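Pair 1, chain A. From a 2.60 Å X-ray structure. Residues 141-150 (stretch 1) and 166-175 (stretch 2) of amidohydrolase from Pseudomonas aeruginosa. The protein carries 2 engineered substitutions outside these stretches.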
# COMPACT_ATOMS: atom_id res chain seq x y z
N GLY A 141 0.57 6.72 6.92
CA GLY A 141 -0.64 7.51 6.78
C GLY A 141 -0.70 8.71 7.71
O GLY A 141 -1.24 9.75 7.35
N ARG A 142 -0.14 8.59 8.91
CA ARG A 142 -0.15 9.70 9.85
C ARG A 142 0.79 10.80 9.36
O ARG A 142 0.59 11.98 9.68
CB ARG A 142 0.29 9.24 11.24
CG ARG A 142 -0.52 8.08 11.79
CD ARG A 142 -0.06 7.75 13.20
NE ARG A 142 -0.52 8.75 14.16
CZ ARG A 142 -1.75 8.77 14.68
NH1 ARG A 142 -2.64 7.86 14.33
NH2 ARG A 142 -2.08 9.72 15.55
N GLU A 143 1.81 10.42 8.60
CA GLU A 143 2.74 11.40 8.08
C GLU A 143 2.06 12.11 6.91
O GLU A 143 2.25 13.30 6.70
CB GLU A 143 4.04 10.74 7.61
CG GLU A 143 4.79 10.01 8.72
CD GLU A 143 6.23 9.69 8.34
OE1 GLU A 143 7.05 10.64 8.27
OE2 GLU A 143 6.54 8.50 8.13
N ILE A 144 1.27 11.36 6.16
CA ILE A 144 0.56 11.95 5.03
C ILE A 144 -0.50 12.93 5.53
O ILE A 144 -0.65 14.00 4.97
CB ILE A 144 -0.10 10.88 4.14
CG1 ILE A 144 0.98 10.09 3.40
CG2 ILE A 144 -1.00 11.54 3.11
CD1 ILE A 144 1.78 10.92 2.40
N VAL A 145 -1.21 12.57 6.59
CA VAL A 145 -2.24 13.47 7.12
C VAL A 145 -1.58 14.77 7.55
O VAL A 145 -2.04 15.85 7.20
CB VAL A 145 -2.96 12.87 8.33
CG1 VAL A 145 -3.91 13.90 8.94
CG2 VAL A 145 -3.74 11.63 7.92
N ALA A 146 -0.50 14.64 8.31
CA ALA A 146 0.25 15.78 8.80
C ALA A 146 0.65 16.74 7.67
O ALA A 146 0.32 17.93 7.73
CB ALA A 146 1.50 15.31 9.54
N GLU A 147 1.35 16.24 6.65
CA GLU A 147 1.76 17.09 5.54
C GLU A 147 0.56 17.73 4.84
O GLU A 147 0.63 18.89 4.43
CB GLU A 147 2.58 16.30 4.50
CG GLU A 147 3.05 17.15 3.32
CD GLU A 147 4.13 18.17 3.70
OE1 GLU A 147 4.12 18.66 4.84
OE2 GLU A 147 4.99 18.49 2.84
N MSE A 148 -0.53 16.98 4.70
CA MSE A 148 -1.74 17.52 4.08
C MSE A 148 -2.28 18.71 4.88
O MSE A 148 -2.80 19.67 4.31
CB MSE A 148 -2.81 16.44 3.96
CG MSE A 148 -2.52 15.40 2.88
SE MSE A 148 -3.84 13.97 2.76
CE MSE A 148 -5.32 15.02 2.08
N ASN A 149 -2.14 18.65 6.21
CA ASN A 149 -2.61 19.73 7.06
C ASN A 149 -1.72 20.95 6.88
O ASN A 149 -2.19 22.09 6.89
CB ASN A 149 -2.58 19.33 8.54
CG ASN A 149 -3.63 18.30 8.89
OD1 ASN A 149 -4.62 18.15 8.19
ND2 ASN A 149 -3.43 17.61 10.01
N ARG A 150 -0.42 20.69 6.71
CA ARG A 150 0.56 21.75 6.54
C ARG A 150 0.46 22.43 5.17
O ARG A 150 0.54 23.65 5.06
CB ARG A 150 1.96 21.17 6.73
CG ARG A 150 3.06 22.20 6.87
CD ARG A 150 4.41 21.50 6.95
NE ARG A 150 4.79 20.96 5.65
CZ ARG A 150 5.16 21.71 4.61
NH1 ARG A 150 5.21 23.03 4.73
NH2 ARG A 150 5.48 21.13 3.46
N GLU A 166 -11.89 6.93 11.61
CA GLU A 166 -11.87 7.54 12.93
C GLU A 166 -10.50 8.08 13.33
O GLU A 166 -10.40 9.15 13.93
CB GLU A 166 -12.35 6.56 14.00
CG GLU A 166 -12.44 7.21 15.37
CD GLU A 166 -12.88 6.25 16.46
OE1 GLU A 166 -13.95 5.62 16.30
OE2 GLU A 166 -12.15 6.13 17.47
N GLU A 167 -9.45 7.34 13.00
CA GLU A 167 -8.10 7.77 13.33
C GLU A 167 -7.76 9.06 12.61
O GLU A 167 -7.15 9.96 13.18
CB GLU A 167 -7.09 6.67 12.97
CG GLU A 167 -7.16 5.46 13.90
CD GLU A 167 -6.36 4.28 13.40
OE1 GLU A 167 -5.15 4.42 13.16
OE2 GLU A 167 -6.94 3.18 13.26
N VAL A 168 -8.19 9.16 11.36
CA VAL A 168 -7.94 10.36 10.56
C VAL A 168 -8.65 11.58 11.17
O VAL A 168 -8.09 12.67 11.21
CB VAL A 168 -8.40 10.16 9.09
CG1 VAL A 168 -8.30 11.46 8.31
CG2 VAL A 168 -7.55 9.08 8.43
N ILE A 169 -9.88 11.40 11.64
CA ILE A 169 -10.61 12.51 12.22
C ILE A 169 -9.90 13.01 13.49
O ILE A 169 -9.85 14.21 13.76
CB ILE A 169 -12.06 12.11 12.60
CG1 ILE A 169 -12.82 11.67 11.35
CG2 ILE A 169 -12.76 13.29 13.28
CD1 ILE A 169 -14.20 11.13 11.62
N LEU A 170 -9.36 12.07 14.25
CA LEU A 170 -8.66 12.37 15.49
C LEU A 170 -7.25 12.91 15.28
O LEU A 170 -6.70 13.57 16.16
CB LEU A 170 -8.60 11.09 16.34
CG LEU A 170 -9.49 10.90 17.57
CD1 LEU A 170 -10.78 11.69 17.46
CD2 LEU A 170 -9.77 9.42 17.73
N GLU A 171 -6.67 12.64 14.12
CA GLU A 171 -5.30 13.07 13.81
C GLU A 171 -5.17 14.43 13.11
O GLU A 171 -4.24 15.18 13.39
CB GLU A 171 -4.62 11.98 12.97
CG GLU A 171 -3.34 12.38 12.23
CD GLU A 171 -2.13 12.48 13.14
OE1 GLU A 171 -1.87 11.54 13.91
OE2 GLU A 171 -1.42 13.50 13.06
N SER A 172 -6.09 14.75 12.20
CA SER A 172 -6.01 16.02 11.49
C SER A 172 -6.33 17.19 12.39
O SER A 172 -7.20 17.10 13.26
CB SER A 172 -6.95 16.04 10.29
OG SER A 172 -8.29 16.20 10.72
N LYS A 173 -5.63 18.30 12.15
CA LYS A 173 -5.82 19.52 12.93
C LYS A 173 -6.72 20.47 12.15
O LYS A 173 -6.96 21.61 12.55
CB LYS A 173 -4.47 20.17 13.20
CG LYS A 173 -3.59 19.32 14.10
CD LYS A 173 -2.17 19.83 14.16
CE LYS A 173 -1.36 18.92 15.05
NZ LYS A 173 0.07 19.28 15.05
N LYS A 174 -7.22 19.97 11.03
CA LYS A 174 -8.11 20.73 10.17
C LYS A 174 -9.29 19.82 9.86
O LYS A 174 -9.13 18.61 9.72
CB LYS A 174 -7.40 21.11 8.87
CG LYS A 174 -6.39 22.24 9.00
CD LYS A 174 -7.07 23.55 9.36
CE LYS A 174 -6.11 24.71 9.14
NZ LYS A 174 -6.74 26.05 9.36
N PRO A 175 -10.49 20.41 9.74
CA PRO A 175 -11.69 19.63 9.44
C PRO A 175 -11.50 18.66 8.29
O PRO A 175 -10.82 18.97 7.31
CB PRO A 175 -12.72 20.72 9.11
CG PRO A 175 -12.27 21.86 9.96
CD PRO A 175 -10.78 21.85 9.76
O HOH W 1 -5.68 8.80 15.17

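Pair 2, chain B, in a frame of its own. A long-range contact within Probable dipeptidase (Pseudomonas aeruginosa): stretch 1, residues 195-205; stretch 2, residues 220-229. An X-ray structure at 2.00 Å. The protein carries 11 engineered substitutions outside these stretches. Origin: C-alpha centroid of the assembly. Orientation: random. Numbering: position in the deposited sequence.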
# COMPACT_ATOMS: atom_id res chain seq x y z
N GLY B 195 -11.95 -7.44 15.77
CA GLY B 195 -11.71 -7.25 14.33
C GLY B 195 -12.94 -7.60 13.50
O GLY B 195 -13.25 -6.93 12.51
N LYS B 196 -13.65 -8.64 13.90
CA LYS B 196 -14.90 -9.03 13.26
C LYS B 196 -15.99 -7.96 13.45
O LYS B 196 -16.73 -7.67 12.53
CB LYS B 196 -15.38 -10.38 13.83
CG LYS B 196 -14.49 -11.53 13.43
CD LYS B 196 -15.13 -12.84 13.87
CE LYS B 196 -14.61 -13.98 13.04
NZ LYS B 196 -13.52 -14.57 13.79
N GLN B 197 -16.07 -7.39 14.64
CA GLN B 197 -16.95 -6.28 14.90
C GLN B 197 -16.51 -5.04 14.11
O GLN B 197 -17.36 -4.25 13.68
CB GLN B 197 -16.99 -5.99 16.41
CG GLN B 197 -17.67 -7.11 17.21
CD GLN B 197 -17.60 -6.95 18.71
OE1 GLN B 197 -17.46 -5.84 19.22
NE2 GLN B 197 -17.77 -8.05 19.43
N ALA B 198 -15.20 -4.87 13.91
CA ALA B 198 -14.68 -3.76 13.07
C ALA B 198 -15.19 -3.84 11.62
O ALA B 198 -15.48 -2.83 11.00
CB ALA B 198 -13.16 -3.71 13.11
N VAL B 199 -15.33 -5.05 11.09
CA VAL B 199 -15.82 -5.20 9.72
C VAL B 199 -17.28 -4.68 9.55
O VAL B 199 -17.59 -3.96 8.60
CB VAL B 199 -15.78 -6.68 9.27
CG1 VAL B 199 -16.52 -6.84 7.92
CG2 VAL B 199 -14.31 -7.19 9.18
N GLU B 200 -18.14 -5.09 10.47
CA GLU B 200 -19.51 -4.56 10.54
C GLU B 200 -19.50 -3.02 10.71
O GLU B 200 -20.24 -2.30 10.01
CB GLU B 200 -20.30 -5.25 11.67
CG GLU B 200 -21.80 -4.78 11.78
CD GLU B 200 -22.67 -5.11 10.57
OE1 GLU B 200 -23.71 -4.44 10.38
OE2 GLU B 200 -22.35 -6.04 9.81
N ARG B 201 -18.67 -2.51 11.62
CA ARG B 201 -18.61 -1.06 11.86
C ARG B 201 -18.17 -0.29 10.63
O ARG B 201 -18.75 0.75 10.32
CB ARG B 201 -17.74 -0.70 13.07
CG ARG B 201 -17.70 0.80 13.45
CD ARG B 201 -19.07 1.38 13.81
NE ARG B 201 -19.73 0.61 14.86
CZ ARG B 201 -19.47 0.72 16.15
NH1 ARG B 201 -18.54 1.59 16.59
NH2 ARG B 201 -20.13 -0.07 17.01
N LEU B 202 -17.18 -0.81 9.91
CA LEU B 202 -16.68 -0.18 8.67
C LEU B 202 -17.74 -0.19 7.56
O LEU B 202 -17.91 0.80 6.81
CB LEU B 202 -15.40 -0.90 8.19
CG LEU B 202 -14.22 -0.60 9.13
CD1 LEU B 202 -13.03 -1.50 8.88
CD2 LEU B 202 -13.78 0.88 9.10
N ASN B 203 -18.44 -1.32 7.45
CA ASN B 203 -19.55 -1.40 6.49
C ASN B 203 -20.58 -0.30 6.79
O ASN B 203 -21.02 0.41 5.86
CB ASN B 203 -20.25 -2.77 6.54
CG ASN B 203 -19.53 -3.88 5.79
OD1 ASN B 203 -19.94 -5.03 5.90
ND2 ASN B 203 -18.45 -3.57 5.05
N ASP B 204 -20.97 -0.18 8.07
CA ASP B 204 -21.96 0.80 8.53
C ASP B 204 -21.51 2.23 8.26
O ASP B 204 -22.31 3.07 7.87
CB ASP B 204 -22.24 0.69 10.06
CG ASP B 204 -22.99 -0.57 10.43
OD1 ASP B 204 -23.58 -1.19 9.52
OD2 ASP B 204 -22.97 -0.99 11.63
N LEU B 205 -20.24 2.51 8.54
CA LEU B 205 -19.65 3.81 8.29
C LEU B 205 -19.45 4.16 6.81
O LEU B 205 -19.19 5.32 6.50
CB LEU B 205 -18.32 3.91 9.05
CG LEU B 205 -18.44 4.09 10.55
CD1 LEU B 205 -17.07 3.99 11.19
CD2 LEU B 205 -19.13 5.43 10.92
N GLU B 220 -9.92 -13.88 4.49
CA GLU B 220 -11.04 -14.76 4.22
C GLU B 220 -12.23 -14.36 5.06
O GLU B 220 -13.36 -14.40 4.58
CB GLU B 220 -10.66 -16.23 4.47
CG GLU B 220 -9.76 -16.81 3.36
CD GLU B 220 -9.15 -18.16 3.72
OE1 GLU B 220 -9.22 -18.58 4.89
OE2 GLU B 220 -8.55 -18.78 2.83
N GLN B 221 -11.96 -13.98 6.32
CA GLN B 221 -12.99 -13.56 7.27
C GLN B 221 -13.55 -12.20 6.92
O GLN B 221 -14.75 -11.98 7.05
CB GLN B 221 -12.43 -13.59 8.70
CG GLN B 221 -12.13 -15.01 9.15
CD GLN B 221 -11.31 -15.12 10.41
OE1 GLN B 221 -11.26 -14.21 11.25
NE2 GLN B 221 -10.69 -16.26 10.56
N VAL B 222 -12.71 -11.29 6.44
CA VAL B 222 -13.23 -10.01 5.96
C VAL B 222 -14.22 -10.30 4.82
O VAL B 222 -15.32 -9.79 4.83
CB VAL B 222 -12.13 -9.02 5.47
CG1 VAL B 222 -12.75 -7.82 4.71
CG2 VAL B 222 -11.32 -8.52 6.61
N ALA B 223 -13.81 -11.14 3.86
CA ALA B 223 -14.68 -11.47 2.71
C ALA B 223 -16.05 -12.07 3.14
O ALA B 223 -17.10 -11.61 2.69
CB ALA B 223 -13.95 -12.36 1.73
N ALA B 224 -16.03 -13.05 4.05
CA ALA B 224 -17.25 -13.68 4.57
C ALA B 224 -18.15 -12.70 5.34
O ALA B 224 -19.35 -12.87 5.38
CB ALA B 224 -16.90 -14.90 5.44
N LEU B 225 -17.55 -11.67 5.93
CA LEU B 225 -18.26 -10.78 6.81
C LEU B 225 -18.67 -9.46 6.15
O LEU B 225 -19.65 -8.84 6.61
CB LEU B 225 -17.41 -10.52 8.06
CG LEU B 225 -17.25 -11.69 9.03
CD1 LEU B 225 -16.25 -11.30 10.12
CD2 LEU B 225 -18.57 -12.08 9.63
N SER B 226 -17.97 -9.03 5.09
CA SER B 226 -18.29 -7.72 4.48
C SER B 226 -19.54 -7.72 3.57
O SER B 226 -19.68 -8.57 2.71
CB SER B 226 -17.10 -7.19 3.70
OG SER B 226 -17.39 -5.89 3.17
N ARG B 227 -20.45 -6.76 3.76
CA ARG B 227 -21.56 -6.61 2.81
C ARG B 227 -21.23 -5.66 1.63
O ARG B 227 -22.09 -5.41 0.77
CB ARG B 227 -22.83 -6.16 3.52
CG ARG B 227 -22.76 -4.76 4.08
CD ARG B 227 -24.12 -4.34 4.70
NE ARG B 227 -24.08 -2.93 5.13
CZ ARG B 227 -23.95 -2.55 6.41
NH1 ARG B 227 -23.87 -3.46 7.37
NH2 ARG B 227 -23.94 -1.25 6.72
N ALA B 228 -20.00 -5.18 1.59
CA ALA B 228 -19.59 -4.13 0.65
C ALA B 228 -18.28 -4.50 -0.04
O ALA B 228 -17.54 -5.32 0.52
CB ALA B 228 -19.43 -2.79 1.39
N PRO B 229 -18.02 -3.94 -1.26
CA PRO B 229 -16.73 -4.16 -1.94
C PRO B 229 -15.52 -3.97 -1.03
O PRO B 229 -15.51 -3.07 -0.18
CB PRO B 229 -16.75 -3.15 -3.09
CG PRO B 229 -18.30 -3.08 -3.44
CD PRO B 229 -18.95 -3.13 -2.09
O HOH W 2 -22.24 -5.81 7.30
O HOH W 3 -20.44 -8.20 9.37

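In both pairs a helix (141-150 in pair 1, 195-205 in pair 2) packs against the last turns of a second helix and the loop that follows it. The axes approach to 10.5 Å at a crossing angle of -42° in pair 1 and to 9.9 Å at -46° in pair 2, and the backbones of 14 central residues superpose with an RMSD of 0.5 Å. The second helix gives way at matching serines, Ser A172 and Ser B226, the first residues to leave helical phi/psi. Each serine turns its hydroxyl back to the loop, OG donating to the backbone O of Lys A174 in pair 1 and of Ala B228 in pair 2, 2.7 Å in both, although chi1 is p in Ser A172 and t in Ser B226.

Two matched side chains of the first helix, both pointing toward the partner, make the common centre. Val A145 and Val B199 share the t rotamer, and their side-chain centres fall 0.3 Å apart. Val A145 CG1 lies 3.7 Å from Glu A171 CG, so the aliphatic part of an acidic side chain serves as packing surface; in pair 2 the matching residue is Leu B225, whose CB lies 3.8 Å from Val B199 CG1. One turn on, Asn A149 and Asn B203 reach the start of the loop. Asn B203 bridges it: OD1 accepts from Arg B227 N at 2.8 Å, and ND2 donates to Ser B226 OG at 3.2 Å. The amide of Asn A149 occupies the same site, beside Ser A172 and Lys A173.

The flanks differ most. At one matched position Arg A142 starts sideways, but its end comes nearer the second helix and forms a salt bridge, NH2 to Glu A171 OE1, modelled at 2.5 Å with the oxygen's place less sure; water 1 links Arg A142 NH1 to Glu A167 O. Lys B196 instead lays its chain along leucine, CG 3.8 Å from Leu B225 CD1, and NZ makes a weak hydrogen bond to Gln B221 OE1 at 3.4 Å.

At the loop, pair 2 adds a contact that pair 1 lacks. Arg B227 reaches back to the first helix, where NH2 forms a salt bridge with Asp B204 OD1 at 2.8 Å and NH1 another with Glu B200 OE1 at 3.2 Å, the latter a weak hydrogen bond. Water 2 donates to Glu B200 OE2 and Asn B203 OD1 and accepts a weak hydrogen bond from Arg B227 NH1. In pair 1 the positions of Arg B227, Glu B200 and Asp B204 hold Lys A173, whose end leads away, Ala A146, and Arg A150, which pairs within its own helix, NE to Glu A147 OE1 at 2.5 Å.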